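Local coordinates for protein cadherin-5 (Gallus gallus, PDB 3PPE) that mediates calcium-dependent, mainly homophilic adhesion between endothelial cells, seen here as its two outermost extracellular cadherin domains, EC1 and EC2, at residues A67-A73 / S88-V94; R6-R10 / V21-T25; S95-D99 / V136-A140. One frame throughout, in Å; residues are numbered along the deposited sequence.

Contact 1 of 3, residues A67-A73 / S88-V94; sequences AEYELTA and SKFIIKV
Strands 68-73 and 88-94 pair antiparallel, short axes at 147° and 4.5 Å apart; E68-K93, E70-I91 and T72-K89 are non-hydrogen-bonded pairs, Y69-I92, L71-F90 and A73-S88 hydrogen-bonded. The latter close Y69 N-I92 O 2.9 Å, I92 N-Y69 O 2.8 Å; L71 N-F90 O and F90 N-L71 O, both 2.9 Å; A73 N-S88 O 2.8 Å and S88 N-A73 O 2.9 Å. A67 O accepts V94 N at 2.9 Å; a water lies 2.7 Å from A67 O and 2.6 Å from V94 O. Backbone groups of E70 and T72 bond E40 and E38, those of I91 N5 and M7, those of K93 M7 and I9. E68 (chi1 p) brings OE1 to K93 NZ, a very short 2.4 Å salt bridge. On the Y69, L71, F90 and I92 face, L71 CB lies over the ring of F90 (chi1 p), a CH-pi contact, 4.0 Å from its centroid. S88 OG bonds W4 NE1 of the second subunit, whose W2 packs on A73 and S88: a beta hairpin of the EC1 sheet receiving partner tryptophans in the swapped dimer.

Contact 2 of 3, residues R6-R10 / V21-T25; sequences RMHIR and VGKLT
An apolar packing contact between two sheets, this one brings strand 6-10, at the border of one EC1 sheet, against residues 21-25, the end of border strand 19-23 and the loop after it. The short strand axes run roughly antiparallel (151°) and approach to 5.7 Å, yet the backbones do not pair: M7 lies nearest G22 (CA-CA 5.6 Å) and I9 nearest V21 (CA-CA 5.3 Å). M7, extended as m, t, t, has the largest share, followed closely by V21. Its CB meets V21 CG1 at 3.8 Å, its SD lies 3.7 Å from G22 CA, and its CE touches both K23 C and L24 CD2 at 3.7 Å. A CB on G22 would clash with that sulphur. V21 and G22 face I55 in a classic beta bulge, at the edge where the two sheets of the cadherin beta sandwich converge. I9 (chi1 t) places CD1 3.7 Å from V21 CG2. A water bridges the two backbones, accepting from H8 N at 3.1 Å and donating to V21 O at 2.9 Å; H8 O and V21 O, both acceptors, stand 3.3 Å apart. K23 points away from strand 6-10; its NZ donates to L24 O at 2.8 Å and T25 OG1 at 3.0 Å, and also bonds D52 O. M7 and I9 hydrogen-bond strand 82-95 through their backbones; H8, K23 and L24 pack on the second subunit, L24 on its W4.

Contact 3 of 3, residues S95-D99 / V136-A140; sequences SDIND and VAGHA. With CA (calcium ion), chain E; CA (calcium ion), chain D; CA (calcium ion), chain C.
The calcium-binding junction between EC1 and EC2 is built here from the interdomain linker, residues 95-99, and an EC2 loop, residues 136-140. Neither segment is a regular helix or strand, and their closest register pair is N98 with H139, CA-CA 5.3 Å. H139 (chi1 m) points toward the linker and donates from ND1 to D96 OD1 at 2.8 Å, a nearly straight bond (162°) that meets the ring at its edge. One face of the same ring is covered by N98, whose CB sits 3.9 Å from the ring centroid, almost on the normal, as a CH-pi contact. D96 (chi1 t) thereby divides its carboxylate: OD1 takes the histidine, OD2 binds the calcium of chain E at 2.3 Å. I97 O at 2.4 Å and D99 OD1 at 2.2 Å bind that ion, and E11, E64 and D132 complete its protein ligands. The linker carries the DxND motif of cadherin repeats, at whose junctions usually three calcium ions bind and rigidify the connection. N98, centre of an inverse gamma turn, directs OD1 (chi1 t) to the calcium of chain D at 2.4 Å; H139 O reaches the same ion at 2.3 Å, so N98 OD1 and H139 O lie 2.9 Å apart. N100, D130, D132 and D184 also bind this ion. D99 (chi1 p) spans two sites, its OD2 binding the calcium of chain C at 2.3 Å, where a water joins at 2.5 Å, with E11, E12, D62 and E64 as further protein ligands. D96 CB packs on V136 CG2 at 4.0 Å.

In the fold
Contacts 1 and 2 both belong to EC1 and are partly buried, whereas contact 3 lies at the surface, in the junction with EC2. Backbone pairing dominates contact 1, apolar packing contact 2, and metal coordination contact 3. Strand 6-10 binds them together: it neighbours strand 82-95 in one sheet, with K93 N to M7 O at 2.7 Å, and I9 O meets S95 N at 2.8 Å where strand 82-95 runs into the linker. Residues 88-94 and 95-99 are consecutive, so the hairpin leads directly to the ion sites. Contact 2 instead links this sheet to the opposing one. All three touch the second subunit, contacts 1 and 2 through its tryptophans as well.

Contact 1 of 3, residues A67-A73 / S88-V94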
# COMPACT_ATOMS: atom_id res chain seq x y z
N ALA A 67 0.15 -16.03 -7.85
CA ALA A 67 -0.82 -15.30 -7.03
C ALA A 67 -0.26 -14.84 -5.68
O ALA A 67 -0.87 -14.00 -4.98
CB ALA A 67 -2.07 -16.13 -6.84
N GLU A 68 0.87 -15.41 -5.29
CA GLU A 68 1.51 -15.02 -4.03
C GLU A 68 2.98 -15.49 -4.00
O GLU A 68 3.36 -16.35 -4.80
CB GLU A 68 0.73 -15.53 -2.80
CG GLU A 68 0.77 -17.02 -2.65
CD GLU A 68 -0.02 -17.52 -1.44
OE1 GLU A 68 -1.21 -17.11 -1.28
OE2 GLU A 68 0.52 -18.34 -0.68
N TYR A 69 3.77 -14.89 -3.11
CA TYR A 69 5.21 -15.09 -3.01
C TYR A 69 5.57 -15.25 -1.53
O TYR A 69 5.20 -14.42 -0.72
CB TYR A 69 5.99 -13.89 -3.57
CG TYR A 69 5.75 -13.60 -5.06
CD1 TYR A 69 4.63 -12.88 -5.49
CD2 TYR A 69 6.65 -14.05 -6.02
CE1 TYR A 69 4.41 -12.62 -6.89
CE2 TYR A 69 6.45 -13.80 -7.36
CZ TYR A 69 5.33 -13.08 -7.80
OH TYR A 69 5.15 -12.85 -9.16
N GLU A 70 6.29 -16.32 -1.21
CA GLU A 70 6.77 -16.65 0.13
C GLU A 70 8.18 -16.07 0.31
O GLU A 70 9.10 -16.41 -0.43
CB GLU A 70 6.79 -18.19 0.33
CG GLU A 70 5.40 -18.81 0.09
CD GLU A 70 5.23 -20.24 0.60
OE1 GLU A 70 6.19 -21.02 0.47
OE2 GLU A 70 4.11 -20.58 1.12
N LEU A 71 8.32 -15.16 1.26
CA LEU A 71 9.63 -14.58 1.51
C LEU A 71 10.00 -14.68 3.00
O LEU A 71 9.15 -15.02 3.83
CB LEU A 71 9.67 -13.11 1.06
CG LEU A 71 9.80 -12.76 -0.44
CD1 LEU A 71 8.47 -12.94 -1.20
CD2 LEU A 71 10.19 -11.31 -0.52
N THR A 72 11.26 -14.39 3.32
CA THR A 72 11.71 -14.40 4.70
C THR A 72 12.49 -13.12 4.93
O THR A 72 13.32 -12.74 4.12
CB THR A 72 12.59 -15.63 5.02
OG1 THR A 72 11.80 -16.80 4.81
CG2 THR A 72 13.03 -15.63 6.49
N ALA A 73 12.16 -12.46 6.04
CA ALA A 73 12.79 -11.21 6.40
C ALA A 73 13.88 -11.43 7.47
O ALA A 73 13.74 -12.28 8.34
CB ALA A 73 11.72 -10.22 6.88
N SER A 88 11.92 -14.00 9.72
CA SER A 88 10.46 -13.98 9.84
C SER A 88 9.86 -14.25 8.46
O SER A 88 10.06 -13.48 7.53
CB SER A 88 9.99 -12.62 10.37
OG SER A 88 8.59 -12.58 10.48
N LYS A 89 9.18 -15.39 8.33
CA LYS A 89 8.47 -15.72 7.10
C LYS A 89 7.21 -14.87 6.89
O LYS A 89 6.45 -14.61 7.81
CB LYS A 89 8.03 -17.20 7.12
CG LYS A 89 9.15 -18.23 7.06
CD LYS A 89 8.55 -19.66 6.91
CE LYS A 89 8.40 -20.41 8.24
NZ LYS A 89 9.44 -21.52 8.48
N PHE A 90 6.96 -14.49 5.64
CA PHE A 90 5.77 -13.73 5.30
C PHE A 90 5.38 -14.02 3.87
O PHE A 90 6.16 -14.61 3.09
CB PHE A 90 5.96 -12.21 5.59
CG PHE A 90 6.95 -11.50 4.67
CD1 PHE A 90 8.32 -11.59 4.88
CD2 PHE A 90 6.47 -10.70 3.63
CE1 PHE A 90 9.23 -10.93 4.04
CE2 PHE A 90 7.35 -10.04 2.78
CZ PHE A 90 8.74 -10.15 2.97
N ILE A 91 4.17 -13.61 3.50
CA ILE A 91 3.71 -13.82 2.13
C ILE A 91 3.33 -12.47 1.55
O ILE A 91 2.67 -11.67 2.21
CB ILE A 91 2.54 -14.85 2.08
CG1 ILE A 91 3.08 -16.26 2.40
CG2 ILE A 91 1.81 -14.80 0.71
CD1 ILE A 91 2.00 -17.40 2.69
N ILE A 92 3.81 -12.21 0.34
CA ILE A 92 3.33 -11.10 -0.46
C ILE A 92 2.20 -11.67 -1.34
O ILE A 92 2.45 -12.53 -2.18
CB ILE A 92 4.47 -10.47 -1.34
CG1 ILE A 92 5.57 -9.80 -0.47
CG2 ILE A 92 3.84 -9.42 -2.27
CD1 ILE A 92 6.82 -9.37 -1.28
N LYS A 93 0.98 -11.20 -1.12
CA LYS A 93 -0.23 -11.66 -1.86
C LYS A 93 -0.49 -10.71 -3.00
O LYS A 93 -0.44 -9.51 -2.80
CB LYS A 93 -1.44 -11.59 -0.92
CG LYS A 93 -1.40 -12.62 0.20
CD LYS A 93 -2.18 -13.89 -0.19
CE LYS A 93 -2.05 -14.99 0.88
NZ LYS A 93 -2.69 -16.25 0.38
N VAL A 94 -0.75 -11.23 -4.20
CA VAL A 94 -1.09 -10.36 -5.36
C VAL A 94 -2.61 -10.28 -5.40
O VAL A 94 -3.28 -11.31 -5.58
CB VAL A 94 -0.53 -10.92 -6.71
CG1 VAL A 94 -0.81 -9.94 -7.93
CG2 VAL A 94 1.02 -11.19 -6.59
O HOH W 1 -3.47 -13.59 -4.31

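Contact 2 of 3, residues R6-R10 / V21-T25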
# COMPACT_ATOMS: atom_id res chain seq x y z
N ARG A 6 1.69 -10.64 6.23
CA ARG A 6 1.24 -10.58 4.86
C ARG A 6 1.44 -9.16 4.34
O ARG A 6 1.29 -8.19 5.09
CB ARG A 6 -0.26 -10.86 4.78
CG ARG A 6 -0.70 -12.26 5.12
CD ARG A 6 -0.45 -13.24 3.95
NE ARG A 6 -0.85 -14.60 4.28
CZ ARG A 6 -0.13 -15.47 5.01
NH1 ARG A 6 1.06 -15.11 5.51
NH2 ARG A 6 -0.60 -16.70 5.22
N MET A 7 1.76 -9.05 3.06
CA MET A 7 1.71 -7.79 2.34
C MET A 7 0.83 -8.05 1.12
O MET A 7 0.68 -9.20 0.70
CB MET A 7 3.11 -7.35 1.89
CG MET A 7 4.10 -7.13 3.04
SD MET A 7 5.62 -6.40 2.49
CE MET A 7 6.53 -6.41 4.03
N HIS A 8 0.24 -7.00 0.57
CA HIS A 8 -0.68 -7.12 -0.57
C HIS A 8 -0.30 -6.07 -1.55
O HIS A 8 -0.05 -4.92 -1.19
CB HIS A 8 -2.16 -6.93 -0.15
CG HIS A 8 -2.58 -7.85 0.93
ND1 HIS A 8 -2.33 -7.58 2.26
CD2 HIS A 8 -3.15 -9.08 0.88
CE1 HIS A 8 -2.75 -8.60 3.00
NE2 HIS A 8 -3.24 -9.53 2.19
N ILE A 9 -0.25 -6.49 -2.79
CA ILE A 9 -0.02 -5.59 -3.92
C ILE A 9 -0.94 -5.99 -5.08
O ILE A 9 -1.09 -7.15 -5.40
CB ILE A 9 1.47 -5.54 -4.36
CG1 ILE A 9 1.63 -4.67 -5.62
CG2 ILE A 9 2.07 -6.96 -4.53
CD1 ILE A 9 3.06 -4.26 -5.95
N ARG A 10 -1.58 -4.98 -5.66
CA ARG A 10 -2.50 -5.17 -6.77
C ARG A 10 -1.78 -5.65 -8.02
O ARG A 10 -0.68 -5.18 -8.32
CB ARG A 10 -3.21 -3.83 -7.02
CG ARG A 10 -4.60 -3.96 -7.65
CD ARG A 10 -5.33 -2.61 -7.76
NE ARG A 10 -4.79 -1.73 -8.81
CZ ARG A 10 -4.11 -0.59 -8.62
NH1 ARG A 10 -3.84 -0.15 -7.39
NH2 ARG A 10 -3.69 0.10 -9.68
N VAL A 21 4.91 -2.12 -2.07
CA VAL A 21 4.29 -3.39 -1.66
C VAL A 21 3.84 -3.31 -0.20
O VAL A 21 2.72 -3.67 0.12
CB VAL A 21 5.25 -4.59 -1.85
CG1 VAL A 21 4.64 -5.91 -1.24
CG2 VAL A 21 5.58 -4.78 -3.34
N GLY A 22 4.73 -2.89 0.70
CA GLY A 22 4.41 -2.89 2.12
C GLY A 22 5.66 -2.59 2.93
O GLY A 22 6.68 -2.15 2.36
N LYS A 23 5.62 -2.81 4.24
CA LYS A 23 6.76 -2.42 5.07
C LYS A 23 7.06 -3.42 6.14
O LYS A 23 6.18 -3.86 6.84
CB LYS A 23 6.54 -1.01 5.66
CG LYS A 23 7.76 -0.42 6.39
CD LYS A 23 7.35 0.73 7.30
CE LYS A 23 8.48 1.11 8.29
NZ LYS A 23 9.07 0.03 9.23
N LEU A 24 8.33 -3.79 6.26
CA LEU A 24 8.79 -4.62 7.36
C LEU A 24 9.05 -3.78 8.59
O LEU A 24 9.51 -2.66 8.46
CB LEU A 24 10.10 -5.32 6.97
CG LEU A 24 10.03 -6.34 5.82
CD1 LEU A 24 11.48 -6.74 5.47
CD2 LEU A 24 9.20 -7.54 6.28
N THR A 25 8.78 -4.33 9.77
CA THR A 25 9.18 -3.67 11.03
C THR A 25 9.75 -4.67 12.04
O THR A 25 9.07 -5.58 12.45
CB THR A 25 8.02 -2.89 11.68
OG1 THR A 25 7.45 -1.97 10.74
CG2 THR A 25 8.51 -2.10 12.92
O HOH W 2 0.90 -4.45 2.27

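Contact 3 of 3, residues S95-D99 / V136-A140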
# COMPACT_ATOMS: atom_id res chain seq x y z
N SER A 95 -3.15 -9.08 -5.24
CA SER A 95 -4.60 -8.83 -5.16
C SER A 95 -5.18 -8.80 -6.56
O SER A 95 -4.64 -8.16 -7.44
CB SER A 95 -4.87 -7.47 -4.49
OG SER A 95 -4.18 -7.40 -3.25
N ASP A 96 -6.28 -9.51 -6.75
CA ASP A 96 -6.91 -9.72 -8.05
C ASP A 96 -7.61 -8.48 -8.60
O ASP A 96 -8.39 -7.85 -7.89
CB ASP A 96 -7.96 -10.84 -7.90
CG ASP A 96 -8.46 -11.35 -9.24
OD1 ASP A 96 -9.69 -11.51 -9.39
OD2 ASP A 96 -7.64 -11.61 -10.15
N ILE A 97 -7.41 -8.17 -9.87
CA ILE A 97 -8.34 -7.30 -10.55
C ILE A 97 -9.17 -8.14 -11.52
O ILE A 97 -8.76 -9.25 -11.93
CB ILE A 97 -7.64 -6.07 -11.28
CG1 ILE A 97 -6.82 -6.50 -12.51
CG2 ILE A 97 -6.81 -5.20 -10.25
CD1 ILE A 97 -6.57 -5.32 -13.52
N ASN A 98 -10.34 -7.63 -11.89
CA ASN A 98 -11.16 -8.31 -12.88
C ASN A 98 -10.62 -8.05 -14.29
O ASN A 98 -10.99 -7.10 -14.95
CB ASN A 98 -12.64 -7.90 -12.77
CG ASN A 98 -13.53 -8.88 -13.51
OD1 ASN A 98 -13.28 -10.10 -13.46
ND2 ASN A 98 -14.49 -8.39 -14.24
N ASP A 99 -9.71 -8.90 -14.76
CA ASP A 99 -9.11 -8.68 -16.06
C ASP A 99 -9.24 -9.88 -17.02
O ASP A 99 -8.62 -9.91 -18.06
CB ASP A 99 -7.65 -8.20 -15.93
CG ASP A 99 -6.73 -9.15 -15.17
OD1 ASP A 99 -7.18 -9.99 -14.34
OD2 ASP A 99 -5.48 -9.04 -15.39
N VAL A 136 -12.97 -13.42 -4.81
CA VAL A 136 -13.16 -11.97 -4.84
C VAL A 136 -14.58 -11.70 -5.31
O VAL A 136 -15.25 -12.59 -5.84
CB VAL A 136 -12.04 -11.27 -5.64
CG1 VAL A 136 -12.15 -9.76 -5.48
CG2 VAL A 136 -10.68 -11.77 -5.19
N ALA A 137 -15.04 -10.47 -5.10
CA ALA A 137 -16.45 -10.14 -5.30
C ALA A 137 -16.70 -10.23 -6.80
O ALA A 137 -16.48 -9.27 -7.54
CB ALA A 137 -16.77 -8.74 -4.79
N GLY A 138 -17.17 -11.40 -7.24
CA GLY A 138 -17.87 -11.51 -8.51
C GLY A 138 -16.93 -11.72 -9.68
O GLY A 138 -17.36 -11.92 -10.81
N HIS A 139 -15.63 -11.66 -9.40
CA HIS A 139 -14.62 -11.56 -10.45
C HIS A 139 -14.65 -12.77 -11.37
O HIS A 139 -14.39 -12.67 -12.57
CB HIS A 139 -13.23 -11.38 -9.84
CG HIS A 139 -12.94 -9.99 -9.37
ND1 HIS A 139 -11.67 -9.55 -9.09
CD2 HIS A 139 -13.77 -8.95 -9.12
CE1 HIS A 139 -11.72 -8.29 -8.69
NE2 HIS A 139 -12.99 -7.90 -8.70
N ALA A 140 -14.97 -13.93 -10.80
CA ALA A 140 -15.01 -15.17 -11.56
C ALA A 140 -16.45 -15.72 -11.52
O ALA A 140 -16.68 -16.93 -11.67
CB ALA A 140 -14.06 -16.14 -10.96
CA CA E . -7.27 -11.08 -12.39
CA CA D . -13.57 -12.14 -14.64
CA CA C . -3.98 -10.67 -14.68
O HOH W 3 -4.69 -11.65 -16.83